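Local coordinates for variant surface glycoprotein MITat 1.13 (Trypanosoma brucei, PDB 6Z8H), which probably forms, with many identical copies, the dense surface coat of the parasite, one of a series of antigenically distinct coats that help it evade host immunity, at residues L45-I56 with L102-I113. Sequence-based numbering, arbitrary orientation.
With SO4 (sulfate ion), chain G.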
ATOM      1  N   LEU A  45      -8.245  -3.458   8.308  1.00 30.84           N
ATOM      2  CA  LEU A  45      -7.128  -2.768   7.676  1.00 31.04           C
ATOM      3  C   LEU A  45      -7.367  -1.266   7.644  1.00 31.05           C
ATOM      4  O   LEU A  45      -6.447  -0.467   7.901  1.00 31.89           O
ATOM      5  CB  LEU A  45      -6.955  -3.268   6.252  1.00 29.59           C
ATOM      6  CG  LEU A  45      -5.818  -2.603   5.458  1.00 29.62           C
ATOM      7  CD1 LEU A  45      -4.480  -2.815   6.163  1.00 30.82           C
ATOM      8  CD2 LEU A  45      -5.763  -3.120   4.053  1.00 30.41           C
ATOM      9  N   ASP A  46      -8.576  -0.858   7.271  1.00 32.15           N
ATOM     10  CA  ASP A  46      -8.919   0.553   7.175  1.00 34.49           C
ATOM     11  C   ASP A  46      -8.725   1.289   8.498  1.00 33.42           C
ATOM     12  O   ASP A  46      -8.388   2.486   8.490  1.00 34.73           O
ATOM     13  CB  ASP A  46     -10.358   0.724   6.688  1.00 37.81           C
ATOM     14  CG  ASP A  46     -10.663   2.161   6.283  1.00 43.58           C
ATOM     15  OD1 ASP A  46     -10.195   2.593   5.206  1.00 45.18           O
ATOM     16  OD2 ASP A  46     -11.334   2.881   7.065  1.00 47.05           O
ATOM     17  N   LEU A  47      -8.852   0.603   9.642  1.00 32.91           N
ATOM     18  CA  LEU A  47      -8.581   1.273  10.917  1.00 32.88           C
ATOM     19  C   LEU A  47      -7.151   1.813  10.951  1.00 32.44           C
ATOM     20  O   LEU A  47      -6.885   2.921  11.461  1.00 34.34           O
ATOM     21  CB  LEU A  47      -8.739   0.307  12.084  1.00 32.81           C
ATOM     22  CG  LEU A  47     -10.087  -0.390  12.234  1.00 33.07           C
ATOM     23  CD1 LEU A  47     -10.006  -1.364  13.392  1.00 33.35           C
ATOM     24  CD2 LEU A  47     -11.187   0.616  12.425  1.00 34.21           C
ATOM     25  N   TYR A  48      -6.205   1.014  10.462  1.00 31.38           N
ATOM     26  CA  TYR A  48      -4.799   1.384  10.495  1.00 30.76           C
ATOM     27  C   TYR A  48      -4.446   2.318   9.355  1.00 29.96           C
ATOM     28  O   TYR A  48      -3.689   3.274   9.556  1.00 29.55           O
ATOM     29  CB  TYR A  48      -3.915   0.133  10.457  1.00 30.79           C
ATOM     30  CG  TYR A  48      -4.196  -0.858  11.564  1.00 31.78           C
ATOM     31  CD1 TYR A  48      -5.172  -1.832  11.406  1.00 32.74           C
ATOM     32  CD2 TYR A  48      -3.476  -0.850  12.747  1.00 32.25           C
ATOM     33  CE1 TYR A  48      -5.427  -2.741  12.390  1.00 33.29           C
ATOM     34  CE2 TYR A  48      -3.746  -1.753  13.758  1.00 32.87           C
ATOM     35  CZ  TYR A  48      -4.728  -2.708  13.568  1.00 33.73           C
ATOM     36  OH  TYR A  48      -5.016  -3.651  14.546  1.00 35.16           O
ATOM     37  N   THR A  49      -4.939   2.066   8.145  1.00 28.14           N
ATOM     38  CA  THR A  49      -4.552   2.950   7.044  1.00 29.23           C
ATOM     39  C   THR A  49      -5.212   4.318   7.152  1.00 29.35           C
ATOM     40  O   THR A  49      -4.616   5.323   6.736  1.00 29.17           O
ATOM     41  CB  THR A  49      -4.872   2.316   5.689  1.00 29.04           C
ATOM     42  OG1 THR A  49      -6.279   2.047   5.605  1.00 31.29           O
ATOM     43  CG2 THR A  49      -4.108   1.015   5.520  1.00 29.26           C
ATOM     44  N   SER A  50      -6.387   4.397   7.763  1.00 29.37           N
ATOM     45  CA  SER A  50      -7.041   5.684   7.943  1.00 30.79           C
ATOM     46  C   SER A  50      -6.271   6.527   8.939  1.00 29.48           C
ATOM     47  O   SER A  50      -6.062   7.720   8.711  1.00 27.87           O
ATOM     48  CB  SER A  50      -8.475   5.499   8.442  1.00 35.17           C
ATOM     49  OG  SER A  50      -9.222   6.693   8.249  1.00 39.62           O
ATOM     50  N   LYS A  51      -5.793   5.918  10.033  1.00 28.24           N
ATOM     51  CA  LYS A  51      -4.976   6.674  10.981  1.00 29.75           C
ATOM     52  C   LYS A  51      -3.631   7.059  10.371  1.00 28.84           C
ATOM     53  O   LYS A  51      -3.113   8.150  10.638  1.00 28.79           O
ATOM     54  CB  LYS A  51      -4.755   5.853  12.244  1.00 30.65           C
ATOM     55  CG  LYS A  51      -6.021   5.642  13.086  1.00 31.08           C
ATOM     56  CD  LYS A  51      -6.627   6.939  13.650  1.00 33.71           C
ATOM     57  CE  LYS A  51      -7.852   6.667  14.521  1.00 36.16           C
ATOM     58  NZ  LYS A  51      -8.556   7.905  14.934  1.00 39.43           N
ATOM     59  N   TYR A  52      -3.024   6.163   9.596  1.00 27.46           N
ATOM     60  CA  TYR A  52      -1.773   6.494   8.928  1.00 28.18           C
ATOM     61  C   TYR A  52      -1.962   7.691   8.009  1.00 28.03           C
ATOM     62  O   TYR A  52      -1.141   8.625   8.027  1.00 28.23           O
ATOM     63  CB  TYR A  52      -1.255   5.268   8.153  1.00 27.17           C
ATOM     64  CG  TYR A  52       0.100   5.492   7.523  1.00 27.37           C
ATOM     65  CD1 TYR A  52       1.266   5.333   8.260  1.00 26.76           C
ATOM     66  CD2 TYR A  52       0.214   5.855   6.193  1.00 28.53           C
ATOM     67  CE1 TYR A  52       2.504   5.558   7.703  1.00 27.12           C
ATOM     68  CE2 TYR A  52       1.447   6.091   5.631  1.00 30.49           C
ATOM     69  CZ  TYR A  52       2.588   5.910   6.378  1.00 28.52           C
ATOM     70  OH  TYR A  52       3.809   6.137   5.796  1.00 27.66           O
ATOM     71  N   ALA A  53      -3.057   7.719   7.242  1.00 27.36           N
ATOM     72  CA  ALA A  53      -3.339   8.847   6.356  1.00 28.04           C
ATOM     73  C   ALA A  53      -3.566  10.133   7.139  1.00 28.44           C
ATOM     74  O   ALA A  53      -3.167  11.216   6.697  1.00 27.91           O
ATOM     75  CB  ALA A  53      -4.547   8.522   5.476  1.00 29.40           C
ATOM     76  N   ASP A  54      -4.225  10.028   8.285  1.00 26.96           N
ATOM     77  CA  ASP A  54      -4.365  11.180   9.154  1.00 27.24           C
ATOM     78  C   ASP A  54      -2.987  11.682   9.531  1.00 26.89           C
ATOM     79  O   ASP A  54      -2.722  12.892   9.537  1.00 26.99           O
ATOM     80  CB  ASP A  54      -5.119  10.782  10.419  1.00 28.17           C
ATOM     81  CG  ASP A  54      -6.583  10.523  10.182  1.00 30.69           C
ATOM     82  OD1 ASP A  54      -7.114  10.939   9.133  1.00 32.41           O
ATOM     83  OD2 ASP A  54      -7.213   9.888  11.061  1.00 32.72           O
ATOM     84  N   GLY A  55      -2.077  10.761   9.846  1.00 24.73           N
ATOM     85  CA  GLY A  55      -0.731  11.182  10.196  1.00 24.26           C
ATOM     86  C   GLY A  55      -0.014  11.845   9.030  1.00 25.53           C
ATOM     87  O   GLY A  55       0.704  12.842   9.207  1.00 25.82           O
ATOM     88  N   ILE A  56      -0.189  11.315   7.819  1.00 24.16           N
ATOM     89  CA  ILE A  56       0.427  11.927   6.640  1.00 25.08           C
ATOM     90  C   ILE A  56      -0.079  13.344   6.445  1.00 26.25           C
ATOM     91  O   ILE A  56       0.705  14.262   6.186  1.00 26.25           O
ATOM     92  CB  ILE A  56       0.155  11.054   5.402  1.00 24.11           C
ATOM     93  CG1 ILE A  56       0.977   9.774   5.506  1.00 24.80           C
ATOM     94  CG2 ILE A  56       0.404  11.808   4.142  1.00 24.95           C
ATOM     95  CD1 ILE A  56       2.411   9.898   5.133  1.00 26.56           C
ATOM     96  N   LEU A 102       5.908   8.403  11.680  1.00 24.71           N
ATOM     97  CA  LEU A 102       5.485   7.952  10.360  1.00 24.85           C
ATOM     98  C   LEU A 102       6.498   7.005   9.742  1.00 24.98           C
ATOM     99  O   LEU A 102       6.111   5.987   9.170  1.00 25.46           O
ATOM    100  CB  LEU A 102       5.170   9.139   9.459  1.00 24.81           C
ATOM    101  CG  LEU A 102       3.878   9.881   9.739  1.00 23.75           C
ATOM    102  CD1 LEU A 102       3.785  11.206   9.078  1.00 24.40           C
ATOM    103  CD2 LEU A 102       2.704   8.977   9.296  1.00 25.49           C
ATOM    104  N   ALA A 103       7.792   7.299   9.840  1.00 25.31           N
ATOM    105  CA  ALA A 103       8.791   6.427   9.229  1.00 25.42           C
ATOM    106  C   ALA A 103       8.811   5.052   9.887  1.00 27.61           C
ATOM    107  O   ALA A 103       9.002   4.037   9.206  1.00 28.05           O
ATOM    108  CB  ALA A 103      10.163   7.093   9.310  1.00 28.20           C
ATOM    109  N   THR A 104       8.567   4.988  11.199  1.00 27.53           N
ATOM    110  CA  THR A 104       8.494   3.691  11.879  1.00 28.72           C
ATOM    111  C   THR A 104       7.242   2.916  11.451  1.00 28.73           C
ATOM    112  O   THR A 104       7.280   1.689  11.214  1.00 29.55           O
ATOM    113  CB  THR A 104       8.518   3.904  13.398  1.00 30.60           C
ATOM    114  OG1 THR A 104       9.765   4.517  13.760  1.00 33.19           O
ATOM    115  CG2 THR A 104       8.363   2.596  14.184  1.00 30.85           C
ATOM    116  N   ALA A 105       6.119   3.625  11.328  1.00 27.24           N
ATOM    117  CA  ALA A 105       4.869   2.971  10.969  1.00 26.76           C
ATOM    118  C   ALA A 105       4.851   2.518   9.515  1.00 27.44           C
ATOM    119  O   ALA A 105       4.210   1.502   9.197  1.00 28.89           O
ATOM    120  CB  ALA A 105       3.703   3.932  11.167  1.00 26.88           C
ATOM    121  N   ARG A 106       5.518   3.241   8.612  1.00 26.80           N
ATOM    122  CA  ARG A 106       5.386   3.058   7.172  1.00 25.12           C
ATOM    123  C   ARG A 106       5.589   1.593   6.787  1.00 26.52           C
ATOM    124  O   ARG A 106       4.689   1.013   6.156  1.00 26.44           O
ATOM    125  CB  ARG A 106       6.319   4.017   6.414  1.00 26.68           C
ATOM    126  CG  ARG A 106       6.316   3.801   4.901  1.00 28.87           C
ATOM    127  CD  ARG A 106       7.144   4.877   4.180  1.00 30.88           C
ATOM    128  NE  ARG A 106       6.495   6.193   4.239  1.00 34.96           N
ATOM    129  CZ  ARG A 106       6.989   7.280   4.829  1.00 36.57           C
ATOM    130  NH1 ARG A 106       8.194   7.258   5.407  1.00 38.28           N
ATOM    131  NH2 ARG A 106       6.281   8.418   4.818  1.00 36.26           N
ATOM    132  N   PRO A 107       6.713   0.945   7.127  1.00 27.02           N
ATOM    133  CA  PRO A 107       6.895  -0.445   6.647  1.00 28.55           C
ATOM    134  C   PRO A 107       5.926  -1.438   7.282  1.00 28.54           C
ATOM    135  O   PRO A 107       5.619  -2.474   6.679  1.00 29.37           O
ATOM    136  CB  PRO A 107       8.351  -0.771   7.010  1.00 29.18           C
ATOM    137  CG  PRO A 107       8.689   0.210   8.134  1.00 29.48           C
ATOM    138  CD  PRO A 107       7.921   1.462   7.809  1.00 28.91           C
ATOM    139  N   LEU A 108       5.463  -1.177   8.504  1.00 27.22           N
ATOM    140  CA  LEU A 108       4.483  -2.060   9.133  1.00 27.99           C
ATOM    141  C   LEU A 108       3.130  -1.948   8.443  1.00 28.35           C
ATOM    142  O   LEU A 108       2.469  -2.961   8.194  1.00 28.58           O
ATOM    143  CB  LEU A 108       4.380  -1.689  10.612  1.00 29.47           C
ATOM    144  CG  LEU A 108       5.684  -1.826  11.398  1.00 30.28           C
ATOM    145  CD1 LEU A 108       5.541  -1.197  12.781  1.00 30.45           C
ATOM    146  CD2 LEU A 108       6.113  -3.269  11.524  1.00 33.16           C
ATOM    147  N   VAL A 109       2.709  -0.738   8.091  1.00 26.62           N
ATOM    148  CA  VAL A 109       1.453  -0.542   7.383  1.00 27.50           C
ATOM    149  C   VAL A 109       1.542  -1.135   5.991  1.00 28.11           C
ATOM    150  O   VAL A 109       0.619  -1.831   5.548  1.00 27.87           O
ATOM    151  CB  VAL A 109       1.085   0.947   7.353  1.00 28.11           C
ATOM    152  CG1 VAL A 109      -0.101   1.209   6.435  1.00 29.42           C
ATOM    153  CG2 VAL A 109       0.814   1.452   8.751  1.00 28.43           C
ATOM    154  N   GLN A 110       2.683  -0.964   5.326  1.00 26.95           N
ATOM    155  CA  GLN A 110       2.863  -1.537   4.000  1.00 27.33           C
ATOM    156  C   GLN A 110       2.784  -3.053   4.056  1.00 28.83           C
ATOM    157  O   GLN A 110       2.148  -3.673   3.196  1.00 28.63           O
ATOM    158  CB  GLN A 110       4.200  -1.108   3.403  1.00 27.79           C
ATOM    159  CG  GLN A 110       4.282   0.360   2.945  1.00 31.19           C
ATOM    160  CD  GLN A 110       5.694   0.829   2.673  1.00 37.09           C
ATOM    161  OE1 GLN A 110       6.677   0.215   3.123  1.00 40.71           O
ATOM    162  NE2 GLN A 110       5.809   1.933   1.946  1.00 36.93           N
ATOM    163  N   ALA A 111       3.420  -3.678   5.060  1.00 28.09           N
ATOM    164  CA  ALA A 111       3.388  -5.136   5.164  1.00 28.60           C
ATOM    165  C   ALA A 111       1.972  -5.643   5.400  1.00 27.96           C
ATOM    166  O   ALA A 111       1.586  -6.693   4.861  1.00 27.98           O
ATOM    167  CB  ALA A 111       4.335  -5.578   6.280  1.00 29.82           C
ATOM    168  N   ALA A 112       1.177  -4.899   6.178  1.00 28.59           N
ATOM    169  CA  ALA A 112      -0.199  -5.307   6.452  1.00 27.90           C
ATOM    170  C   ALA A 112      -1.079  -5.142   5.216  1.00 26.69           C
ATOM    171  O   ALA A 112      -1.903  -6.016   4.911  1.00 27.27           O
ATOM    172  CB  ALA A 112      -0.747  -4.500   7.621  1.00 27.26           C
ATOM    173  N   ILE A 113      -0.917  -4.052   4.480  1.00 26.14           N
ATOM    174  CA  ILE A 113      -1.686  -3.863   3.255  1.00 26.10           C
ATOM    175  C   ILE A 113      -1.442  -5.023   2.297  1.00 26.42           C
ATOM    176  O   ILE A 113      -2.380  -5.618   1.738  1.00 26.69           O
ATOM    177  CB  ILE A 113      -1.329  -2.535   2.571  1.00 26.00           C
ATOM    178  CG1 ILE A 113      -1.832  -1.354   3.409  1.00 25.97           C
ATOM    179  CG2 ILE A 113      -1.872  -2.534   1.134  1.00 26.41           C
ATOM    180  CD1 ILE A 113      -1.237  -0.018   2.968  1.00 27.07           C
TER
HETATM  181  S   SO4 G 505       3.248   6.427   2.275  1.00 59.85           S
HETATM  182  O1  SO4 G 505       4.610   5.985   2.139  1.00 59.50           O
HETATM  183  O2  SO4 G 505       3.176   7.452   3.281  1.00 61.34           O
HETATM  184  O3  SO4 G 505       2.422   5.316   2.662  1.00 60.16           O
HETATM  185  O4  SO4 G 505       2.788   6.954   1.019  1.00 60.09           O
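The phenol ring of Tyr-52 is lodged as a knob of segment 45-56 among Leu-102, Ala-105, Arg-106 and Val-109 of segment 102-113, where helices 34-75 and 78-129 pack. The CB of Ala-105 lies at the ring edge, near its plane, and the sulfur of a bound sulfate also lies in the plane at an edge. CD2 of Leu-102 approaches the ring obliquely, in an off-centre CH-pi contact 4.2 Å from the centroid of Tyr-52. Val-109 meets the ring obliquely through CG2, 3.9 Å from Tyr-52 CD1. With CG anti to the backbone N (chi1 -175°), Tyr-52 reaches across the interface and carries its hydroxyl beside Arg-106, whose guanidinium plane is perpendicular to the ring.

Both polar ends converge on the sulfate, probably taken from the crystallisation liquor. Tyr-52 OH donates to sulfate O2 at 2.9 Å, while Arg-106 NE gives its N-H to O1 at 2.8 Å, at the edge of the guanidinium and somewhat bent (144°). The bend of the arginine chain at chi3 (-70°) turns NE to the anion. Tyr-52 and Arg-106 of the second subunit bind the same ion.

Next to the Tyr-52 pocket, Gly-55 brings its backbone close to Leu-102, with Gly-55 O 3.5 Å from Leu-102 CD1. Toward Leu-45 and Ile-113 the contact is aliphatic: Thr-49 turns its methyl CG2 to Ile-113 CG1 at 3.9 Å, and Leu-45 CD1 meets the same CG1.

This pair belongs to the long antiparallel helical hairpin at the core of A-type VSG N-terminal domains, here within a dimer where Ile-113 packs on Ile-113 of the second subunit. The chemistry implies a greasy helix seam bordered by a cationic, hydroxyl-lined anion site, where a sulfate bridges the subunits and probably offsets the arginines' charge.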